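Local coordinates for protein galactitol-1-phosphate 5-dehydrogenase (Escherichia coli, PDB 4A2C) that oxidises galactitol 1-phosphate to D-tagatose 6-phosphate with NAD(+), as a homodimeric member of the zinc-containing alcohol dehydrogenase family, at residues D26-K31 / V123-V128; I32-L37 / K341-P346; G39-R44 / I55-E60; L234-V239 / A257-L262. All coordinates share one frame; numbering follows the deposited sequence.

Sequence distance and spatial distance part company early in this chain. Strand 27-36, close to the N terminus, serves two of its partners in turn: its first half closes a loop with 123-128 (contact 1), and its second half waits for the C-terminal strand 341-344 (contact 2). The two loops cross, and both contacts lie in one mixed sheet. Contact 3, which joins the start of helix 41-46 to the loop before strand 60-68, is nested inside both and meets contact 2 through K341 and E60. Contact 4 closes a short loop in the Rossmann-type domain, in series after contacts 1 and 3 but nested within contact 2, whose final strand brings the chain back to the first domain.

Contact 1: D26-K31 / V123-V128; sequences DEVRVK and VKRKNV
K124 meets E27 by folding its chain back toward the opposite strand. Its CB sets out away from segment 26-31, but CG stands anti to the carbonyl carbon (chi1 -53°), a bend at chi2 (-54°) turns the chain back, and the straight remainder brings NZ to OE2 of E27 at 2.9 Å. The ammonium arrives on the anti side of that oxygen, 30° out of the carboxylate plane. OE2 is also bound by H24 ND1, while OE1 takes the backbone N of K23. D26 closes the salt-bridge network loosely, with OD1 a long 3.9 Å from K124 NZ. With an alanine in place of E27, K124 would probably lose its close counter-charge and be freer to swing, left in this network with the distant D26 alone.

The apolar half gathers round V128. Its CG1 meets V28 CG2 tip to tip at 4.0 Å, whereas V30 slides past in the opposite direction, its CG2 also 4.0 Å from V128 CG1. V28 and V123 form a hydrogen-bonded antiparallel pair: V28 N donates to V123 O at 3.0 Å, V123 N answers to V28 O at 3.1 Å. R125 N reaches D26 O at 2.8 Å as the chain leaves the sheet.

R125 itself turns outward to a salt bridge with D74. Within the GroES-like domain, strand 27-36 thus has strand 120-124 along one edge and strand 60-68 along the other, where V28 packs on I65 and V68.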
# COMPACT_ATOMS: atom_id res chain seq x y z
N ASP A 26 33.89 -2.70 21.37
CA ASP A 26 33.20 -2.13 20.21
C ASP A 26 32.45 -0.84 20.52
O ASP A 26 31.65 -0.36 19.72
CB ASP A 26 32.24 -3.14 19.55
CG ASP A 26 31.15 -3.65 20.51
OD1 ASP A 26 31.23 -3.39 21.73
OD2 ASP A 26 30.22 -4.35 20.04
N GLU A 27 32.73 -0.26 21.69
CA GLU A 27 32.09 0.98 22.08
C GLU A 27 32.92 2.22 21.77
O GLU A 27 34.13 2.13 21.52
CB GLU A 27 31.74 0.94 23.57
CG GLU A 27 30.56 0.05 23.87
CD GLU A 27 30.38 -0.21 25.34
OE1 GLU A 27 31.28 0.15 26.12
OE2 GLU A 27 29.33 -0.78 25.73
N VAL A 28 32.24 3.37 21.74
CA VAL A 28 32.89 4.67 21.67
C VAL A 28 32.22 5.58 22.70
O VAL A 28 31.09 5.33 23.11
CB VAL A 28 32.78 5.30 20.26
CG1 VAL A 28 33.36 4.35 19.22
CG2 VAL A 28 31.30 5.62 19.91
N ARG A 29 32.94 6.60 23.16
CA ARG A 29 32.30 7.60 24.01
C ARG A 29 32.15 8.89 23.22
O ARG A 29 33.11 9.36 22.62
CB ARG A 29 33.12 7.86 25.27
CG ARG A 29 32.44 8.87 26.22
CD ARG A 29 33.14 8.87 27.60
NE ARG A 29 34.57 9.09 27.49
CZ ARG A 29 35.47 8.61 28.35
NH1 ARG A 29 35.08 7.88 29.38
NH2 ARG A 29 36.76 8.85 28.17
N VAL A 30 30.94 9.45 23.24
CA VAL A 30 30.67 10.69 22.52
C VAL A 30 30.51 11.83 23.50
O VAL A 30 29.83 11.69 24.54
CB VAL A 30 29.37 10.61 21.71
CG1 VAL A 30 29.11 11.95 20.98
CG2 VAL A 30 29.41 9.43 20.72
N LYS A 31 31.12 12.97 23.17
CA LYS A 31 30.88 14.21 23.91
C LYS A 31 29.79 14.96 23.16
O LYS A 31 29.98 15.37 22.02
CB LYS A 31 32.15 15.05 24.05
CG LYS A 31 31.91 16.50 24.48
CD LYS A 31 31.02 16.59 25.71
CE LYS A 31 29.96 17.67 25.54
NZ LYS A 31 28.76 17.44 26.40
N VAL A 123 28.17 4.34 23.59
CA VAL A 123 27.29 3.57 22.73
C VAL A 123 28.13 2.64 21.89
O VAL A 123 29.35 2.77 21.86
CB VAL A 123 26.44 4.47 21.80
CG1 VAL A 123 25.50 5.36 22.61
CG2 VAL A 123 27.35 5.33 20.90
N LYS A 124 27.50 1.69 21.21
CA LYS A 124 28.26 0.86 20.29
C LYS A 124 28.74 1.74 19.13
O LYS A 124 28.09 2.71 18.78
CB LYS A 124 27.39 -0.28 19.78
CG LYS A 124 26.73 -1.09 20.90
CD LYS A 124 27.78 -1.61 21.89
CE LYS A 124 27.13 -2.27 23.11
NZ LYS A 124 28.13 -2.85 24.05
N ARG A 125 29.89 1.40 18.55
CA ARG A 125 30.37 2.04 17.33
C ARG A 125 29.27 2.03 16.26
O ARG A 125 29.10 2.99 15.50
CB ARG A 125 31.62 1.30 16.82
CG ARG A 125 31.95 1.53 15.35
CD ARG A 125 32.35 2.96 15.09
NE ARG A 125 32.64 3.26 13.68
CZ ARG A 125 31.73 3.63 12.79
NH1 ARG A 125 30.46 3.72 13.14
NH2 ARG A 125 32.09 3.91 11.54
N LYS A 126 28.51 0.93 16.22
CA LYS A 126 27.43 0.80 15.24
C LYS A 126 26.41 1.91 15.38
O LYS A 126 25.64 2.17 14.45
CB LYS A 126 26.74 -0.56 15.36
CG LYS A 126 27.52 -1.71 14.73
CD LYS A 126 27.70 -1.47 13.24
CE LYS A 126 29.16 -1.44 12.85
NZ LYS A 126 29.64 -2.78 12.42
N ASN A 127 26.40 2.58 16.53
CA ASN A 127 25.39 3.58 16.81
C ASN A 127 25.86 5.02 16.63
O ASN A 127 25.24 5.97 17.12
CB ASN A 127 24.77 3.35 18.19
CG ASN A 127 24.01 2.05 18.26
OD1 ASN A 127 23.11 1.78 17.42
ND2 ASN A 127 24.39 1.20 19.21
N VAL A 128 26.96 5.20 15.91
CA VAL A 128 27.34 6.54 15.49
C VAL A 128 27.66 6.56 14.01
O VAL A 128 28.10 5.55 13.43
CB VAL A 128 28.52 7.13 16.32
CG1 VAL A 128 28.24 6.99 17.80
CG2 VAL A 128 29.84 6.44 15.96
O HOH W 1 29.66 -1.57 17.13

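Contact 2: I32-L37 / K341-P346; sequences IASSGL and KVLLIP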
# COMPACT_ATOMS: atom_id res chain seq x y z
N ILE A 32 28.63 15.11 23.80
CA ILE A 32 27.43 15.57 23.08
C ILE A 32 27.37 17.08 22.92
O ILE A 32 27.51 17.82 23.88
CB ILE A 32 26.16 15.04 23.78
CG1 ILE A 32 26.09 13.51 23.66
CG2 ILE A 32 24.93 15.66 23.16
CD1 ILE A 32 24.96 12.88 24.47
N ALA A 33 27.18 17.54 21.68
CA ALA A 33 27.13 18.98 21.41
C ALA A 33 25.70 19.48 21.29
O ALA A 33 25.37 20.58 21.76
CB ALA A 33 27.91 19.31 20.14
N SER A 34 24.86 18.66 20.66
CA SER A 34 23.48 19.02 20.37
C SER A 34 22.58 17.80 20.46
O SER A 34 22.85 16.76 19.84
CB SER A 34 23.39 19.61 18.97
OG SER A 34 22.07 20.05 18.69
N SER A 35 21.50 17.95 21.22
CA SER A 35 20.58 16.85 21.48
C SER A 35 19.18 17.42 21.51
O SER A 35 18.90 18.34 22.29
CB SER A 35 20.89 16.22 22.84
OG SER A 35 20.51 14.87 22.88
N GLY A 36 18.28 16.88 20.68
CA GLY A 36 16.93 17.43 20.61
C GLY A 36 15.81 16.54 21.15
O GLY A 36 15.98 15.32 21.26
N LEU A 37 14.67 17.15 21.47
CA LEU A 37 13.51 16.44 22.00
C LEU A 37 12.52 16.00 20.90
O LEU A 37 12.17 16.77 20.02
CB LEU A 37 12.76 17.32 23.01
CG LEU A 37 11.59 16.67 23.76
CD1 LEU A 37 12.10 15.61 24.75
CD2 LEU A 37 10.79 17.73 24.50
N LYS A 341 11.20 22.41 17.87
CA LYS A 341 12.27 21.53 18.34
C LYS A 341 12.96 22.08 19.58
O LYS A 341 13.41 23.24 19.59
CB LYS A 341 13.28 21.26 17.22
CG LYS A 341 14.47 20.35 17.61
CD LYS A 341 14.04 18.95 18.01
CE LYS A 341 13.29 18.23 16.88
NZ LYS A 341 12.89 16.87 17.34
N VAL A 342 13.01 21.27 20.64
CA VAL A 342 13.72 21.66 21.86
C VAL A 342 15.10 21.03 21.88
O VAL A 342 15.23 19.81 21.94
CB VAL A 342 12.96 21.23 23.12
CG1 VAL A 342 13.70 21.72 24.36
CG2 VAL A 342 11.54 21.77 23.10
N LEU A 343 16.12 21.87 21.84
CA LEU A 343 17.50 21.43 21.74
C LEU A 343 18.19 21.55 23.08
O LEU A 343 18.07 22.56 23.77
CB LEU A 343 18.25 22.31 20.73
CG LEU A 343 18.66 21.70 19.39
CD1 LEU A 343 17.78 20.51 19.03
CD2 LEU A 343 18.66 22.75 18.30
N LEU A 344 18.93 20.51 23.45
CA LEU A 344 19.80 20.60 24.61
C LEU A 344 21.19 20.85 24.06
O LEU A 344 21.72 20.05 23.28
CB LEU A 344 19.77 19.28 25.38
CG LEU A 344 20.13 19.25 26.86
CD1 LEU A 344 20.70 17.88 27.20
CD2 LEU A 344 21.13 20.34 27.20
N ILE A 345 21.76 22.00 24.41
CA ILE A 345 23.13 22.32 24.05
C ILE A 345 23.97 22.39 25.33
O ILE A 345 23.98 23.42 26.02
CB ILE A 345 23.24 23.68 23.35
CG1 ILE A 345 22.15 23.85 22.28
CG2 ILE A 345 24.65 23.85 22.76
CD1 ILE A 345 22.41 23.06 21.02
N PRO A 346 24.66 21.29 25.67
CA PRO A 346 25.52 21.32 26.86
C PRO A 346 26.78 22.14 26.64
O PRO A 346 26.98 23.14 27.35
CB PRO A 346 25.87 19.84 27.08
CG PRO A 346 24.81 19.07 26.32
CD PRO A 346 24.49 19.93 25.13
O HOH W 2 10.86 19.10 20.48
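Bends at chi2 (63°) and chi3 (59°) curl the side chain of K341 back across the strand pair, so that NZ reaches the carbonyl oxygen of L37 at 2.8 Å. The donor stands 47° above the carbonyl plane, not on a lone pair, and the same NZ forms a salt bridge with E60. A water also gives a proton to L37 O and accepts one from V342 N, bridging the end of the pair. Beside it, L37 and V342 bring their CB atoms to 3.9 Å.

Here the C-terminal strand 341-344 runs antiparallel to strand 27-36, the return by which the chain rejoins its first domain after passing through the Rossmann-type domain. L37 N donates to V342 O at 2.8 Å, and S35 N to L344 O at 2.9 Å. At A33 and S34 the other edge of strand 27-36 forms a classic beta bulge opposite S62.

Between these bonds L343 turns CD1 over G36 CA at 3.6 Å. A beta carbon at G36 would clash with that methyl and press on K341 CD. Farther along, I345 CD1 lies 3.8 Å from S34 OG, whose hydroxyl is bonded to E138 O, while P346 brings its CD to A33 O at 3.5 Å. L344 and P346 both extend to F323 of helix 323-333, and V342 joins L344 in packing on F326.

Contact 3: G39-R44 / I55-E60; sequences GSDLPR and ITLGHE. With NI (nickel (II) ion), chain C.
H59 turns its CE1 corner toward S40, whose OG lies 3.8 Å away at the ring edge, near its plane. The neighbouring NE2 binds the nickel ion at 2.3 Å, and C38 SG is a second ligand. C38, H59 and E144 are assigned by similarity to the catalytic zinc, so nickel here probably occupies the catalytic metal site. A chi1 of 61°, with CG lodged between the backbone N and the carbonyl carbon, lets the imidazole face both the metal and segment 39-44.

The second shell holds the other ring nitrogen. H59 ND1 donates at 2.8 Å to a water lying in the ring plane, which also accepts from G58 N and lies within hydrogen-bonding reach of D41 OD1. Another water accepts from H59 N at 2.9 Å and faces D41 OD2, an oxygen that also takes C38 N. R44, whose NH1 also lies near H59 CE1, meets D41 OD1 at 3.1 Å in a salt bridge, with NH1 51° above the carboxylate plane and weakly bonded to S40 OG. Its guanidinium stands nearly perpendicular to the imidazole, the planes 83° apart. L57 backs this cluster, with CG 3.7 Å from D41 OD1 and CD2 against R44 CB.

The polar link between D41 and H59 runs through water, although OD2 also lies near CE1. R44 probably fixes the D41 carboxylate, which in turn helps hold the waters at ND1 and N of H59.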
# COMPACT_ATOMS: atom_id res chain seq x y z
N GLY A 39 8.80 14.17 19.41
CA GLY A 39 7.39 13.99 19.72
C GLY A 39 7.15 12.72 20.54
O GLY A 39 6.30 12.70 21.43
N SER A 40 7.91 11.67 20.24
CA SER A 40 7.71 10.38 20.88
C SER A 40 8.17 10.37 22.34
O SER A 40 7.83 9.45 23.10
CB SER A 40 8.40 9.25 20.09
OG SER A 40 9.82 9.38 20.11
N ASP A 41 8.94 11.38 22.73
CA ASP A 41 9.40 11.46 24.12
C ASP A 41 8.32 12.00 25.05
O ASP A 41 8.27 11.64 26.23
CB ASP A 41 10.67 12.32 24.22
CG ASP A 41 11.87 11.68 23.55
OD1 ASP A 41 12.06 10.46 23.73
OD2 ASP A 41 12.61 12.39 22.83
N LEU A 42 7.45 12.86 24.53
CA LEU A 42 6.38 13.44 25.33
C LEU A 42 5.55 12.38 26.07
O LEU A 42 5.35 12.49 27.28
CB LEU A 42 5.49 14.36 24.49
CG LEU A 42 6.04 15.77 24.25
CD1 LEU A 42 7.55 15.78 24.14
CD2 LEU A 42 5.40 16.41 23.02
N PRO A 43 5.07 11.35 25.35
CA PRO A 43 4.37 10.26 26.05
C PRO A 43 5.24 9.60 27.12
O PRO A 43 4.77 9.36 28.23
CB PRO A 43 4.07 9.26 24.93
CG PRO A 43 3.94 10.11 23.71
CD PRO A 43 4.96 11.21 23.88
N ARG A 44 6.49 9.30 26.77
CA ARG A 44 7.41 8.64 27.71
C ARG A 44 7.57 9.45 28.99
O ARG A 44 7.85 8.90 30.06
CB ARG A 44 8.78 8.42 27.06
CG ARG A 44 8.72 7.64 25.74
CD ARG A 44 10.10 7.56 25.08
NE ARG A 44 10.11 6.57 24.00
CZ ARG A 44 10.37 6.85 22.72
NH1 ARG A 44 10.64 8.10 22.35
NH2 ARG A 44 10.35 5.89 21.81
N ILE A 55 14.43 7.29 33.86
CA ILE A 55 15.10 7.08 32.58
C ILE A 55 15.75 8.36 32.04
O ILE A 55 15.37 9.47 32.42
CB ILE A 55 14.13 6.50 31.52
CG1 ILE A 55 14.85 6.26 30.18
CG2 ILE A 55 12.91 7.42 31.34
CD1 ILE A 55 14.00 5.57 29.14
N THR A 56 16.74 8.18 31.17
CA THR A 56 17.30 9.29 30.40
C THR A 56 16.99 9.08 28.92
O THR A 56 17.52 8.16 28.29
CB THR A 56 18.83 9.40 30.61
OG1 THR A 56 19.08 9.90 31.92
CG2 THR A 56 19.44 10.37 29.59
N LEU A 57 16.12 9.93 28.37
CA LEU A 57 15.74 9.84 26.96
C LEU A 57 16.77 10.52 26.05
O LEU A 57 17.87 10.85 26.48
CB LEU A 57 14.36 10.47 26.77
CG LEU A 57 13.12 9.66 27.13
CD1 LEU A 57 13.48 8.29 27.66
CD2 LEU A 57 12.23 10.41 28.12
N GLY A 58 16.41 10.71 24.78
CA GLY A 58 17.24 11.45 23.84
C GLY A 58 17.94 10.57 22.82
O GLY A 58 18.94 9.89 23.15
N HIS A 59 17.41 10.57 21.59
CA HIS A 59 18.00 9.79 20.50
C HIS A 59 18.22 10.62 19.24
O HIS A 59 18.38 10.05 18.16
CB HIS A 59 17.11 8.62 20.16
CG HIS A 59 15.74 9.02 19.70
ND1 HIS A 59 14.70 9.25 20.58
CD2 HIS A 59 15.25 9.27 18.46
CE1 HIS A 59 13.62 9.60 19.90
NE2 HIS A 59 13.93 9.62 18.62
N GLU A 60 18.22 11.95 19.37
CA GLU A 60 18.47 12.83 18.23
C GLU A 60 19.65 13.73 18.58
O GLU A 60 19.45 14.87 19.01
CB GLU A 60 17.26 13.73 17.95
CG GLU A 60 15.97 13.01 17.62
CD GLU A 60 14.79 13.98 17.56
OE1 GLU A 60 15.01 15.20 17.67
OE2 GLU A 60 13.65 13.51 17.40
NI NI C . 12.55 10.59 17.09
O HOH W 3 14.93 12.07 21.13
O HOH W 4 14.27 9.42 23.31

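Contact 4: L234-V239 / A257-L262; sequences LETAGV and ALVGTL
E235 sits opposite L258 at the end of a parallel strand pair, bonded to the residues flanking it: E235 N donates to A257 O at 2.9 Å, E235 O accepts V259 N at 3.0 Å, and G260 N adds a weak bond to the same oxygen. Beyond the strands the chains stay close, with the CA atoms of G238 and G260 3.8 Å apart; a beta carbon at G260 would clash with G238 N and E235 OE1.

The E235 side chain leaves anti to the backbone N (chi1 -160°) and then bends at chi2 (-51°), curling its carboxylate over the following turn. OE1 takes G238 N at 2.8 Å through its syn lone pair; OE2 takes A237 N at 2.8 Å, 32° out of the carboxylate plane, and also T242 OG1. Apolar atoms fill the flanks. T236 and V259 lie side by side with their CG2 methyls 3.6 Å apart, L234 CD1 packs on A257 CB, and L262 CD1 covers G238 C at 3.7 Å. L258 touches L277 of the second subunit, and L262 its F273.

This is the strand 231-235, helix 240-249, strand 255-258 unit of the Rossmann-type domain. A leucine at E235 would strip A237 N and G238 N of their side-chain acceptor, and the turn leading into the helix would probably be less firmly held. The buried carboxylate is thus met by the amides of that turn, the T242 hydroxyl in the next helix, and a water near OE1.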
# COMPACT_ATOMS: atom_id res chain seq x y z
N LEU A 234 2.80 11.91 1.74
CA LEU A 234 3.34 11.46 3.02
C LEU A 234 2.40 11.81 4.15
O LEU A 234 2.17 12.98 4.44
CB LEU A 234 4.69 12.11 3.29
CG LEU A 234 5.92 11.24 3.13
CD1 LEU A 234 6.06 10.83 1.65
CD2 LEU A 234 7.14 12.01 3.60
N GLU A 235 1.87 10.79 4.81
CA GLU A 235 0.98 10.99 5.94
C GLU A 235 1.82 11.02 7.22
O GLU A 235 2.33 9.98 7.67
CB GLU A 235 -0.07 9.87 5.99
CG GLU A 235 -1.31 10.24 6.81
CD GLU A 235 -0.94 10.77 8.19
OE1 GLU A 235 -0.44 9.98 9.02
OE2 GLU A 235 -1.15 11.99 8.45
N THR A 236 1.98 12.20 7.81
CA THR A 236 2.88 12.31 8.96
C THR A 236 2.14 12.65 10.25
O THR A 236 2.73 12.65 11.32
CB THR A 236 4.01 13.36 8.74
OG1 THR A 236 3.48 14.68 8.94
CG2 THR A 236 4.59 13.25 7.34
N ALA A 237 0.84 12.95 10.14
CA ALA A 237 0.08 13.38 11.31
C ALA A 237 -0.35 12.24 12.20
O ALA A 237 -0.56 12.43 13.39
CB ALA A 237 -1.12 14.25 10.90
N GLY A 238 -0.49 11.05 11.64
CA GLY A 238 -0.88 9.90 12.44
C GLY A 238 -2.21 10.04 13.16
O GLY A 238 -2.30 9.80 14.37
N VAL A 239 -3.25 10.46 12.42
CA VAL A 239 -4.61 10.44 12.93
C VAL A 239 -5.57 9.88 11.87
O VAL A 239 -5.37 10.11 10.67
CB VAL A 239 -5.09 11.84 13.40
CG1 VAL A 239 -4.16 12.41 14.48
CG2 VAL A 239 -5.19 12.79 12.21
N ALA A 257 2.66 7.06 1.46
CA ALA A 257 3.57 6.56 2.50
C ALA A 257 3.03 6.96 3.87
O ALA A 257 2.78 8.14 4.13
CB ALA A 257 4.97 7.14 2.30
N LEU A 258 2.84 5.96 4.73
CA LEU A 258 2.36 6.21 6.07
C LEU A 258 3.56 6.22 7.02
O LEU A 258 4.22 5.19 7.24
CB LEU A 258 1.38 5.11 6.49
CG LEU A 258 0.21 4.86 5.53
CD1 LEU A 258 -0.53 3.57 5.87
CD2 LEU A 258 -0.73 6.05 5.56
N VAL A 259 3.86 7.39 7.59
CA VAL A 259 4.91 7.45 8.59
C VAL A 259 4.32 7.73 9.96
O VAL A 259 5.00 7.60 10.98
CB VAL A 259 5.98 8.51 8.24
CG1 VAL A 259 6.60 8.19 6.88
CG2 VAL A 259 5.36 9.88 8.21
N GLY A 260 3.05 8.12 9.98
CA GLY A 260 2.37 8.44 11.22
C GLY A 260 1.61 7.30 11.86
O GLY A 260 0.67 6.75 11.29
N THR A 261 2.02 6.95 13.07
CA THR A 261 1.34 5.92 13.85
C THR A 261 0.01 6.42 14.42
O THR A 261 -0.07 7.53 14.96
CB THR A 261 2.24 5.46 15.01
OG1 THR A 261 3.39 4.79 14.46
CG2 THR A 261 1.49 4.51 15.92
N LEU A 262 -1.03 5.60 14.29
CA LEU A 262 -2.34 5.90 14.87
C LEU A 262 -2.41 5.52 16.34
O LEU A 262 -1.73 4.58 16.78
CB LEU A 262 -3.44 5.16 14.10
CG LEU A 262 -4.10 5.88 12.93
CD1 LEU A 262 -3.08 6.57 12.06
CD2 LEU A 262 -4.95 4.91 12.11
O HOH W 5 0.53 7.63 8.80